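PDB 6CEQ: methyl-accepting chemotaxis protein from Vibrio cholerae, which senses oxygen through heme bound in its two PAS domains and probably passes the signal on to the chemotaxis machinery. Local coordinates for residues P60-Q63 with R64-S68; L26-L29 with T30-P34; G42-A45 with A46-V49. All coordinates share one frame; numbering follows the deposited sequence.

Interaction 1. Residues P60-Q63 with R64-S68; sequences PAHQ and RSIIS. With HEM (protoporphyrin IX containing Fe), chain D.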
ATOM      1  N   PRO A  60       8.486   8.279   7.607  1.00 23.87           N
ATOM      2  CA  PRO A  60       8.006   8.505   6.226  1.00 23.03           C
ATOM      3  C   PRO A  60       9.090   8.714   5.196  1.00 26.49           C
ATOM      4  O   PRO A  60       8.870   8.393   4.023  1.00 20.91           O
ATOM      5  CB  PRO A  60       7.132   9.761   6.372  1.00 30.55           C
ATOM      6  CG  PRO A  60       7.688  10.448   7.575  1.00 29.56           C
ATOM      7  CD  PRO A  60       8.053   9.348   8.517  1.00 25.39           C
ATOM      8  N   ALA A  61      10.240   9.281   5.574  1.00 21.92           N
ATOM      9  CA  ALA A  61      11.307   9.484   4.603  1.00 22.61           C
ATOM     10  C   ALA A  61      11.879   8.168   4.095  1.00 18.30           C
ATOM     11  O   ALA A  61      12.455   8.142   3.004  1.00 20.65           O
ATOM     12  CB  ALA A  61      12.418  10.351   5.207  1.00 21.60           C
ATOM     13  N   HIS A  62      11.748   7.088   4.867  1.00 18.04           N
ATOM     14  CA  HIS A  62      12.201   5.777   4.411  1.00 17.11           C
ATOM     15  C   HIS A  62      11.415   5.327   3.183  1.00 20.23           C
ATOM     16  O   HIS A  62      11.991   5.065   2.120  1.00 19.31           O
ATOM     17  CB  HIS A  62      12.069   4.777   5.558  1.00 16.50           C
ATOM     18  CG  HIS A  62      12.239   3.349   5.150  1.00 23.02           C
ATOM     19  ND1 HIS A  62      13.373   2.878   4.528  1.00 25.67           N
ATOM     20  CD2 HIS A  62      11.422   2.282   5.305  1.00 23.14           C
ATOM     21  CE1 HIS A  62      13.242   1.581   4.304  1.00 23.29           C
ATOM     22  NE2 HIS A  62      12.070   1.194   4.776  1.00 21.66           N
ATOM     23  N   GLN A  63      10.086   5.269   3.304  1.00 21.46           N
ATOM     24  CA  GLN A  63       9.266   4.897   2.156  1.00 17.51           C
ATOM     25  C   GLN A  63       9.377   5.919   1.032  1.00 20.47           C
ATOM     26  O   GLN A  63       9.302   5.551  -0.145  1.00 21.55           O
ATOM     27  CB  GLN A  63       7.806   4.730   2.581  1.00 18.69           C
ATOM     28  CG  GLN A  63       7.510   3.426   3.281  1.00 20.79           C
ATOM     29  CD  GLN A  63       7.716   3.485   4.783  1.00 23.92           C
ATOM     30  OE1 GLN A  63       8.266   4.456   5.315  1.00 23.90           O
ATOM     31  NE2 GLN A  63       7.231   2.465   5.481  1.00 27.80           N
ATOM     32  N   ARG A  64       9.556   7.201   1.363  1.00 18.66           N
ATOM     33  CA  ARG A  64       9.748   8.211   0.325  1.00 20.45           C
ATOM     34  C   ARG A  64      10.987   7.922  -0.509  1.00 23.53           C
ATOM     35  O   ARG A  64      10.976   8.094  -1.733  1.00 22.83           O
ATOM     36  CB  ARG A  64       9.854   9.600   0.957  1.00 25.59           C
ATOM     37  CG  ARG A  64       8.522  10.181   1.360  1.00 30.32           C
ATOM     38  CD  ARG A  64       7.866  10.742   0.140  1.00 34.67           C
ATOM     39  NE  ARG A  64       6.508  11.211   0.388  1.00 39.64           N
ATOM     40  CZ  ARG A  64       5.818  11.925  -0.490  1.00 43.87           C
ATOM     41  NH1 ARG A  64       6.369  12.252  -1.654  1.00 36.43           N
ATOM     42  NH2 ARG A  64       4.590  12.328  -0.202  1.00 46.85           N
ATOM     43  N   SER A  65      12.069   7.492   0.138  1.00 21.72           N
ATOM     44  CA  SER A  65      13.275   7.154  -0.607  1.00 23.76           C
ATOM     45  C   SER A  65      13.042   5.939  -1.500  1.00 25.87           C
ATOM     46  O   SER A  65      13.581   5.868  -2.616  1.00 25.64           O
ATOM     47  CB  SER A  65      14.427   6.921   0.373  1.00 18.18           C
ATOM     48  OG  SER A  65      15.535   6.301  -0.255  1.00 29.71           O
ATOM     49  N   ILE A  66      12.198   5.008  -1.054  1.00 19.96           N
ATOM     50  CA  ILE A  66      11.913   3.829  -1.867  1.00 18.83           C
ATOM     51  C   ILE A  66      11.110   4.222  -3.106  1.00 15.43           C
ATOM     52  O   ILE A  66      11.455   3.829  -4.226  1.00 23.62           O
ATOM     53  CB  ILE A  66      11.180   2.758  -1.034  1.00 21.53           C
ATOM     54  CG1 ILE A  66      12.079   2.208   0.077  1.00 20.44           C
ATOM     55  CG2 ILE A  66      10.684   1.624  -1.931  1.00 20.95           C
ATOM     56  CD1 ILE A  66      11.339   1.361   1.093  1.00 23.15           C
ATOM     57  N   ILE A  67      10.083   5.065  -2.948  1.00 21.12           N
ATOM     58  CA  ILE A  67       9.210   5.338  -4.090  1.00 25.12           C
ATOM     59  C   ILE A  67       9.721   6.493  -4.934  1.00 27.45           C
ATOM     60  O   ILE A  67       9.167   6.748  -6.016  1.00 21.61           O
ATOM     61  CB  ILE A  67       7.757   5.621  -3.655  1.00 27.38           C
ATOM     62  CG1 ILE A  67       7.633   7.002  -2.998  1.00 23.41           C
ATOM     63  CG2 ILE A  67       7.259   4.521  -2.732  1.00 22.10           C
ATOM     64  CD1 ILE A  67       6.216   7.564  -3.023  1.00 24.56           C
ATOM     65  N   SER A  68      10.740   7.211  -4.462  1.00 26.64           N
ATOM     66  CA  SER A  68      11.397   8.270  -5.224  1.00 32.72           C
ATOM     67  C   SER A  68      12.494   7.743  -6.141  1.00 27.73           C
ATOM     68  O   SER A  68      12.989   8.500  -6.982  1.00 31.51           O
ATOM     69  CB  SER A  68      11.982   9.332  -4.288  1.00 26.90           C
ATOM     70  OG  SER A  68      10.948   9.915  -3.514  1.00 39.96           O
TER
HETATM   71  CHA HEM D 401       5.357  -0.412   4.808  1.00 15.68           C
HETATM   72  CHB HEM D 401       4.832   2.077   0.686  1.00 18.23           C
HETATM   73  CHC HEM D 401       0.078   2.459   1.752  1.00 17.78           C
HETATM   74  CHD HEM D 401       1.275   1.696   6.386  1.00 20.13           C
HETATM   75  C1A HEM D 401       5.567   0.100   3.546  1.00 21.77           C
HETATM   76  C2A HEM D 401       6.668  -0.209   2.724  1.00 19.70           C
HETATM   77  C3A HEM D 401       6.530   0.485   1.563  1.00 21.09           C
HETATM   78  C4A HEM D 401       5.343   1.238   1.657  1.00 20.82           C
HETATM   79  CMA HEM D 401       7.478   0.457   0.392  1.00 21.72           C
HETATM   80  CAA HEM D 401       7.797  -1.146   3.068  1.00 17.89           C
HETATM   81  CBA HEM D 401       8.759  -0.451   4.033  1.00 21.96           C
HETATM   82  CGA HEM D 401       9.795  -1.437   4.507  1.00 31.32           C
HETATM   83  O1A HEM D 401       9.505  -2.650   4.605  1.00 26.50           O
HETATM   84  O2A HEM D 401      10.945  -1.043   4.802  1.00 24.62           O
HETATM   85  C1B HEM D 401       3.453   2.319   0.607  1.00 17.83           C
HETATM   86  C2B HEM D 401       2.826   2.808  -0.571  1.00 19.17           C
HETATM   87  C3B HEM D 401       1.494   2.924  -0.301  1.00 23.30           C
HETATM   88  C4B HEM D 401       1.318   2.483   1.103  1.00 19.54           C
HETATM   89  CMB HEM D 401       3.507   3.137  -1.875  1.00 23.06           C
HETATM   90  CAB HEM D 401       0.442   3.393  -1.220  1.00 25.29           C
HETATM   91  CBB HEM D 401       0.422   2.969  -2.481  1.00 22.05           C
HETATM   92  C1C HEM D 401      -0.032   2.309   3.130  1.00 21.93           C
HETATM   93  C2C HEM D 401      -1.208   2.415   3.889  1.00 20.91           C
HETATM   94  C3C HEM D 401      -0.866   2.197   5.216  1.00 20.50           C
HETATM   95  C4C HEM D 401       0.535   1.955   5.257  1.00 19.52           C
HETATM   96  CMC HEM D 401      -2.588   2.711   3.359  1.00 17.27           C
HETATM   97  CAC HEM D 401      -1.785   2.211   6.368  1.00 20.99           C
HETATM   98  CBC HEM D 401      -2.993   1.666   6.263  1.00 33.42           C
HETATM   99  C1D HEM D 401       2.472   0.981   6.302  1.00 16.61           C
HETATM  100  C2D HEM D 401       3.064   0.303   7.461  1.00 21.53           C
HETATM  101  C3D HEM D 401       4.194  -0.281   7.022  1.00 19.07           C
HETATM  102  C4D HEM D 401       4.297   0.036   5.592  1.00 16.88           C
HETATM  103  CMD HEM D 401       2.515   0.269   8.864  1.00 19.79           C
HETATM  104  CAD HEM D 401       5.162  -1.098   7.837  1.00 22.40           C
HETATM  105  CBD HEM D 401       5.723  -0.242   8.973  1.00 31.11           C
HETATM  106  CGD HEM D 401       6.383   0.986   8.401  1.00 35.39           C
HETATM  107  O1D HEM D 401       5.906   2.118   8.636  1.00 27.03           O
HETATM  108  O2D HEM D 401       7.406   0.874   7.691  1.00 52.07           O
HETATM  109  NA  HEM D 401       4.767   0.989   2.874  1.00 14.51           N
HETATM  110  NB  HEM D 401       2.532   2.141   1.566  1.00 18.46           N
HETATM  111  NC  HEM D 401       1.006   2.032   3.974  1.00 16.69           N
HETATM  112  ND  HEM D 401       3.248   0.788   5.224  1.00 19.67           N
HETATM  113 FE   HEM D 401       2.944   1.432   3.501  1.00 19.08          FE
HETATM  114  O   HOH W   1       1.895  -0.753   2.703  1.00 18.86           O
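The heme-flanking helix 60-68 of this PAS domain carries His62 and Ile66 one turn apart, and the two side chains meet beside a heme propionate. CD1 of Ile66 lies over one face of the His62 imidazole, 4.0 Å from the ring centroid and displaced toward the CE1 and NE2 rim, a CH-pi contact. The ring's edge is given to the heme: His62 NE2 donates to propionate oxygen O2A in a short, nearly straight bond (2.5 Å, 170° at the hydrogen), with the carboxylate carbon CGA lying in the ring plane. With CG anti to the backbone N (chi1 168°), the imidazole can meet Ile66 CD1 on one face and the carboxylate at its edge. Methyl on the face and carboxylate at the edge together should restrict rotation of the ring.

Gln63 reaches the same heme by another route. Gln63 CG, beside the backbone N (chi1 -78°), lies 3.5 Å from heme C3A on a pyrrole; the bend at chi2 then carries the amide on to the other propionate. There Gln63 NE2 makes a weak hydrogen bond to heme O2D at 2.7 Å. Neighbouring residues thus take one propionate each. Behind them the helix is held by ordinary i to i+4 bonds, Arg64 N to Pro60 O (3.0 Å) through Ile67 N to Gln63 O. Toward the far end Arg64 O accepts twice from Ser68, from OG at 2.5 Å and from N at 2.9 Å, on opposite faces of its carbonyl plane.

The guanidinium of Arg64 leads off the helix to a salt bridge with Asp54 and a hydrogen bond to Glu15 O. Ile67 O accepts from Tyr100 OH, tying the helix to strand 100-109, while Ser77 on strand 75-81 supplies a further hydrogen bond to the heme.

Interaction 2. Residues L26-L29 with T30-P34; sequences LQLL and THREP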
ATOM      1  N   LEU A  26      -9.793  -3.167  -0.714  1.00 15.29           N
ATOM      2  CA  LEU A  26     -10.822  -2.411  -0.004  1.00 17.24           C
ATOM      3  C   LEU A  26     -11.670  -3.329   0.862  1.00 19.02           C
ATOM      4  O   LEU A  26     -12.001  -2.996   2.008  1.00 19.61           O
ATOM      5  CB  LEU A  26     -11.702  -1.667  -1.009  1.00 16.19           C
ATOM      6  CG  LEU A  26     -11.062  -0.401  -1.583  1.00 24.88           C
ATOM      7  CD1 LEU A  26     -11.854   0.133  -2.780  1.00 28.36           C
ATOM      8  CD2 LEU A  26     -10.912   0.662  -0.496  1.00 26.30           C
ATOM      9  N   GLN A  27     -12.033  -4.491   0.323  1.00 14.61           N
ATOM     10  CA  GLN A  27     -12.818  -5.459   1.082  1.00 15.14           C
ATOM     11  C   GLN A  27     -12.049  -5.945   2.300  1.00 19.68           C
ATOM     12  O   GLN A  27     -12.591  -6.027   3.413  1.00 19.92           O
ATOM     13  CB  GLN A  27     -13.204  -6.632   0.178  1.00 19.46           C
ATOM     14  CG  GLN A  27     -14.115  -7.636   0.857  1.00 23.26           C
ATOM     15  CD  GLN A  27     -14.514  -8.777  -0.066  1.00 28.19           C
ATOM     16  OE1 GLN A  27     -14.913  -8.553  -1.208  1.00 24.24           O
ATOM     17  NE2 GLN A  27     -14.376 -10.003   0.417  1.00 26.02           N
ATOM     18  N   LEU A  28     -10.777  -6.282   2.099  1.00 17.69           N
ATOM     19  CA  LEU A  28      -9.952  -6.751   3.205  1.00 16.89           C
ATOM     20  C   LEU A  28      -9.818  -5.682   4.281  1.00 22.79           C
ATOM     21  O   LEU A  28      -9.954  -5.966   5.480  1.00 18.57           O
ATOM     22  CB  LEU A  28      -8.574  -7.155   2.679  1.00 16.23           C
ATOM     23  CG  LEU A  28      -7.571  -7.527   3.771  1.00 23.99           C
ATOM     24  CD1 LEU A  28      -8.058  -8.722   4.566  1.00 30.57           C
ATOM     25  CD2 LEU A  28      -6.206  -7.806   3.162  1.00 22.74           C
ATOM     26  N   LEU A  29      -9.538  -4.446   3.878  1.00 18.83           N
ATOM     27  CA  LEU A  29      -9.332  -3.400   4.875  1.00 21.22           C
ATOM     28  C   LEU A  29     -10.625  -3.069   5.599  1.00 25.37           C
ATOM     29  O   LEU A  29     -10.597  -2.657   6.765  1.00 27.21           O
ATOM     30  CB  LEU A  29      -8.755  -2.142   4.224  1.00 23.88           C
ATOM     31  CG  LEU A  29      -7.387  -2.278   3.552  1.00 26.29           C
ATOM     32  CD1 LEU A  29      -6.922  -0.937   2.994  1.00 35.05           C
ATOM     33  CD2 LEU A  29      -6.354  -2.887   4.485  1.00 27.61           C
ATOM     34  N   THR A  30     -11.762  -3.235   4.928  1.00 22.20           N
ATOM     35  CA  THR A  30     -13.042  -3.057   5.600  1.00 21.90           C
ATOM     36  C   THR A  30     -13.269  -4.170   6.613  1.00 30.02           C
ATOM     37  O   THR A  30     -13.666  -3.911   7.755  1.00 27.91           O
ATOM     38  CB  THR A  30     -14.165  -3.002   4.564  1.00 21.63           C
ATOM     39  OG1 THR A  30     -13.878  -1.950   3.638  1.00 29.22           O
ATOM     40  CG2 THR A  30     -15.497  -2.709   5.240  1.00 26.51           C
ATOM     41  N   HIS A  31     -12.999  -5.417   6.214  1.00 23.06           N
ATOM     42  CA  HIS A  31     -13.077  -6.540   7.144  1.00 24.59           C
ATOM     43  C   HIS A  31     -12.167  -6.326   8.351  1.00 30.26           C
ATOM     44  O   HIS A  31     -12.565  -6.590   9.496  1.00 26.38           O
ATOM     45  CB  HIS A  31     -12.691  -7.823   6.415  1.00 21.46           C
ATOM     46  CG  HIS A  31     -12.803  -9.056   7.252  1.00 23.71           C
ATOM     47  ND1 HIS A  31     -12.244 -10.260   6.874  1.00 33.22           N
ATOM     48  CD2 HIS A  31     -13.433  -9.293   8.425  1.00 30.47           C
ATOM     49  CE1 HIS A  31     -12.502 -11.171   7.791  1.00 33.37           C
ATOM     50  NE2 HIS A  31     -13.224 -10.611   8.745  1.00 31.31           N
ATOM     51  N   ARG A  32     -10.956  -5.828   8.120  1.00 23.52           N
ATOM     52  CA  ARG A  32      -9.946  -5.682   9.160  1.00 21.53           C
ATOM     53  C   ARG A  32      -9.977  -4.324   9.840  1.00 25.72           C
ATOM     54  O   ARG A  32      -9.015  -3.979  10.529  1.00 26.55           O
ATOM     55  CB  ARG A  32      -8.547  -5.910   8.581  1.00 21.10           C
ATOM     56  CG  ARG A  32      -8.291  -7.304   8.096  1.00 23.39           C
ATOM     57  CD  ARG A  32      -8.634  -8.317   9.165  1.00 26.17           C
ATOM     58  NE  ARG A  32      -8.248  -9.660   8.764  1.00 32.38           N
ATOM     59  CZ  ARG A  32      -8.887 -10.755   9.149  1.00 34.62           C
ATOM     60  NH1 ARG A  32      -9.946 -10.659   9.948  1.00 34.83           N
ATOM     61  NH2 ARG A  32      -8.474 -11.942   8.732  1.00 39.87           N
ATOM     62  N   GLU A  33     -11.042  -3.543   9.664  1.00 28.00           N
ATOM     63  CA  GLU A  33     -11.088  -2.241  10.324  1.00 37.38           C
ATOM     64  C   GLU A  33     -10.973  -2.323  11.848  1.00 33.58           C
ATOM     65  O   GLU A  33     -10.407  -1.376  12.432  1.00 33.06           O
ATOM     66  CB  GLU A  33     -12.350  -1.477   9.877  1.00 40.70           C
ATOM     67  CG  GLU A  33     -12.050  -0.417   8.790  1.00 35.25           C
ATOM     68  CD  GLU A  33     -13.290   0.096   8.054  1.00 59.87           C
ATOM     69  OE1 GLU A  33     -14.418  -0.238   8.475  1.00 73.61           O
ATOM     70  OE2 GLU A  33     -13.133   0.834   7.050  1.00 41.47           O
ATOM     71  N   PRO A  34     -11.451  -3.364  12.551  1.00 34.16           N
ATOM     72  CA  PRO A  34     -11.115  -3.485  13.987  1.00 32.09           C
ATOM     73  C   PRO A  34      -9.621  -3.419  14.274  1.00 35.94           C
ATOM     74  O   PRO A  34      -9.181  -2.639  15.131  1.00 33.38           O
ATOM     75  CB  PRO A  34     -11.703  -4.850  14.369  1.00 36.06           C
ATOM     76  CG  PRO A  34     -12.835  -5.048  13.426  1.00 32.64           C
ATOM     77  CD  PRO A  34     -12.477  -4.349  12.147  1.00 34.64           C
TER
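Leu26 O is gripped twice by Thr30, one turn further along the helix: by OG1 at 2.7 Å and by the backbone N at 2.9 Å, the two donors coming from opposite faces of the carbonyl plane. With OG1 beside its own backbone N (chi1 -57°), the hydroxyl folds back onto the helix and spends its proton there. The next bonds run on regularly, His31 N to Gln27 O at 2.9 Å and Arg32 N to Leu28 O at 2.8 Å. Helix 23-31 ends here: Arg32 is the first residue to leave helical geometry and also holds the N-cap position of helix 33-39, so a single residue joins the two helices of the PAS domain. The aliphatic part of Arg32 stays on the first helix, Arg32 CG sitting 3.8 Å from Leu28 CD1 as the two chains cross at a slant. Further out, the guanidinium tip swings toward His31, with Arg32 NH1 lying 3.3 Å above the imidazole plane near the ring's rim. Leu29, by contrast, faces inward onto Leu21, Phe43 and Leu48, and Arg32 touches Leu84 of strand 84-94.

Interaction 3. Residues G42-A45 with A46-V49; sequences GFKA and AELV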
ATOM      1  N   GLY A  42      -8.287   6.834  13.286  1.00 47.14           N
ATOM      2  CA  GLY A  42      -9.352   7.359  12.440  1.00 28.90           C
ATOM      3  C   GLY A  42      -9.535   6.646  11.109  1.00 32.11           C
ATOM      4  O   GLY A  42     -10.155   7.187  10.189  1.00 31.10           O
ATOM      5  N   PHE A  43      -8.998   5.434  10.996  1.00 27.85           N
ATOM      6  CA  PHE A  43      -8.892   4.765   9.704  1.00 26.95           C
ATOM      7  C   PHE A  43     -10.258   4.464   9.092  1.00 28.50           C
ATOM      8  O   PHE A  43     -11.147   3.927   9.757  1.00 29.57           O
ATOM      9  CB  PHE A  43      -8.097   3.468   9.873  1.00 25.44           C
ATOM     10  CG  PHE A  43      -7.855   2.731   8.593  1.00 33.04           C
ATOM     11  CD1 PHE A  43      -6.759   3.034   7.799  1.00 36.08           C
ATOM     12  CD2 PHE A  43      -8.713   1.719   8.189  1.00 31.86           C
ATOM     13  CE1 PHE A  43      -6.530   2.348   6.623  1.00 28.36           C
ATOM     14  CE2 PHE A  43      -8.489   1.034   7.012  1.00 33.15           C
ATOM     15  CZ  PHE A  43      -7.397   1.346   6.228  1.00 28.21           C
ATOM     16  N   LYS A  44     -10.419   4.846   7.824  1.00 28.85           N
ATOM     17  CA  LYS A  44     -11.556   4.443   6.998  1.00 35.04           C
ATOM     18  C   LYS A  44     -11.031   4.075   5.615  1.00 25.60           C
ATOM     19  O   LYS A  44     -10.487   4.929   4.909  1.00 29.63           O
ATOM     20  CB  LYS A  44     -12.611   5.547   6.900  1.00 41.99           C
ATOM     21  CG  LYS A  44     -13.166   6.043   8.224  1.00 46.86           C
ATOM     22  CD  LYS A  44     -14.163   7.179   8.023  1.00 64.44           C
ATOM     23  CE  LYS A  44     -15.185   7.228   9.157  1.00 69.91           C
ATOM     24  NZ  LYS A  44     -14.981   6.149  10.165  1.00 62.30           N
ATOM     25  N   ALA A  45     -11.210   2.808   5.229  1.00 28.36           N
ATOM     26  CA  ALA A  45     -10.622   2.304   3.986  1.00 29.24           C
ATOM     27  C   ALA A  45     -11.124   3.056   2.755  1.00 29.23           C
ATOM     28  O   ALA A  45     -10.357   3.305   1.817  1.00 31.99           O
ATOM     29  CB  ALA A  45     -10.911   0.807   3.846  1.00 34.39           C
ATOM     30  N   ALA A  46     -12.410   3.424   2.731  1.00 30.94           N
ATOM     31  CA  ALA A  46     -13.010   4.088   1.571  1.00 36.31           C
ATOM     32  C   ALA A  46     -12.561   5.531   1.430  1.00 37.92           C
ATOM     33  O   ALA A  46     -12.889   6.184   0.427  1.00 42.04           O
ATOM     34  CB  ALA A  46     -14.540   4.027   1.671  1.00 38.35           C
ATOM     35  N   GLU A  47     -11.780   5.997   2.406  1.00 36.22           N
ATOM     36  CA  GLU A  47     -11.341   7.375   2.575  1.00 34.27           C
ATOM     37  C   GLU A  47      -9.843   7.540   2.311  1.00 37.21           C
ATOM     38  O   GLU A  47      -9.305   8.635   2.511  1.00 35.66           O
ATOM     39  CB  GLU A  47     -11.633   7.764   4.035  1.00 47.10           C
ATOM     40  CG  GLU A  47     -13.108   7.750   4.507  1.00 58.73           C
ATOM     41  CD  GLU A  47     -13.620   9.135   4.919  1.00 75.34           C
ATOM     42  OE1 GLU A  47     -12.786   9.943   5.433  1.00 74.74           O
ATOM     43  OE2 GLU A  47     -14.838   9.431   4.780  1.00 81.25           O
ATOM     44  N   LEU A  48      -9.168   6.493   1.817  1.00 29.27           N
ATOM     45  CA  LEU A  48      -7.712   6.505   1.668  1.00 24.64           C
ATOM     46  C   LEU A  48      -7.253   7.239   0.416  1.00 27.47           C
ATOM     47  O   LEU A  48      -6.189   7.868   0.417  1.00 27.31           O
ATOM     48  CB  LEU A  48      -7.190   5.070   1.634  1.00 23.18           C
ATOM     49  CG  LEU A  48      -7.275   4.264   2.921  1.00 25.72           C
ATOM     50  CD1 LEU A  48      -6.780   2.845   2.667  1.00 26.42           C
ATOM     51  CD2 LEU A  48      -6.453   4.917   4.021  1.00 35.49           C
ATOM     52  N   VAL A  49      -8.046   7.174  -0.654  1.00 26.83           N
ATOM     53  CA  VAL A  49      -7.668   7.822  -1.900  1.00 25.04           C
ATOM     54  C   VAL A  49      -7.567   9.323  -1.664  1.00 32.30           C
ATOM     55  O   VAL A  49      -8.407   9.922  -0.982  1.00 34.89           O
ATOM     56  CB  VAL A  49      -8.676   7.473  -3.006  1.00 29.67           C
ATOM     57  CG1 VAL A  49      -8.471   8.365  -4.224  1.00 27.00           C
ATOM     58  CG2 VAL A  49      -8.543   6.001  -3.401  1.00 27.13           C
TER
HETATM   59  O   HOH W   2      -9.948   4.635  -0.403  1.00 33.11           O
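Lys44 and Glu47 lie side by side and point the same way, the methylenes of Lys44 running along the Glu47 chain. The fit is tight: Lys44 CB comes within 3.3 Å of Glu47 CG, and further out Lys44 CD is 3.7 Å from Glu47 CD, the carboxylate carbon. The charged ends do not follow. Lys44 NZ stays 6.3 Å from Glu47 OE2, so the pair is a contact of Lys44 methylenes along the Glu47 chain with opposite charges nearby, and any attraction between them is probably modest.

This alignment follows from a single turn of 3-10 helix in the long segment between helices 33-39 and 60-68. Glu47 N donates to Lys44 O at 3.0 Å, and the next i to i+3 bond, Leu48 N to Ala45 O, is weak. Ala45 O has a firmer partner in water 2, which donates to it at 2.6 Å and accepts from Val49 N, bridging the exit of the turn.

The other pair, Phe43 and Leu48, meets at an angle on the buried side. Both methyls of Leu48 address one end of the ring: CD2 is 3.7 Å from Phe43 CE1, and CD1 is 3.9 Å from Phe43 CZ. Phe43 reaches this position with its ring anti to the backbone N (chi1 -177°), and the same ring touches the heme, whose pocket it lines. Leu36 and Glu33 of helix 33-39 also touch the Phe43 side chain, and Thr30 of helix 23-31 touches Ala45.

In the fold
Along the chain the order is interaction 2, interaction 3, interaction 1, each closing before the next opens. Interactions 2 and 3 lie on the same side of the chain's centre, about 10 Å apart centre to centre, and touch directly: Leu26 CD2 packs on Ala45 O, and Glu33 OE2 accepts a weak hydrogen bond from Ala45 N. Interaction 1 stands apart, its centre about 25 Å from that of interaction 2 and about 21 Å from that of interaction 3, with no direct contact. The heme lies between the two groups. Interactions 1 and 3 supply His62, Gln63 and Phe43 to its pocket, with interaction 2 in a second layer behind Phe43, consistent with a heme-based oxygen-sensing PAS domain.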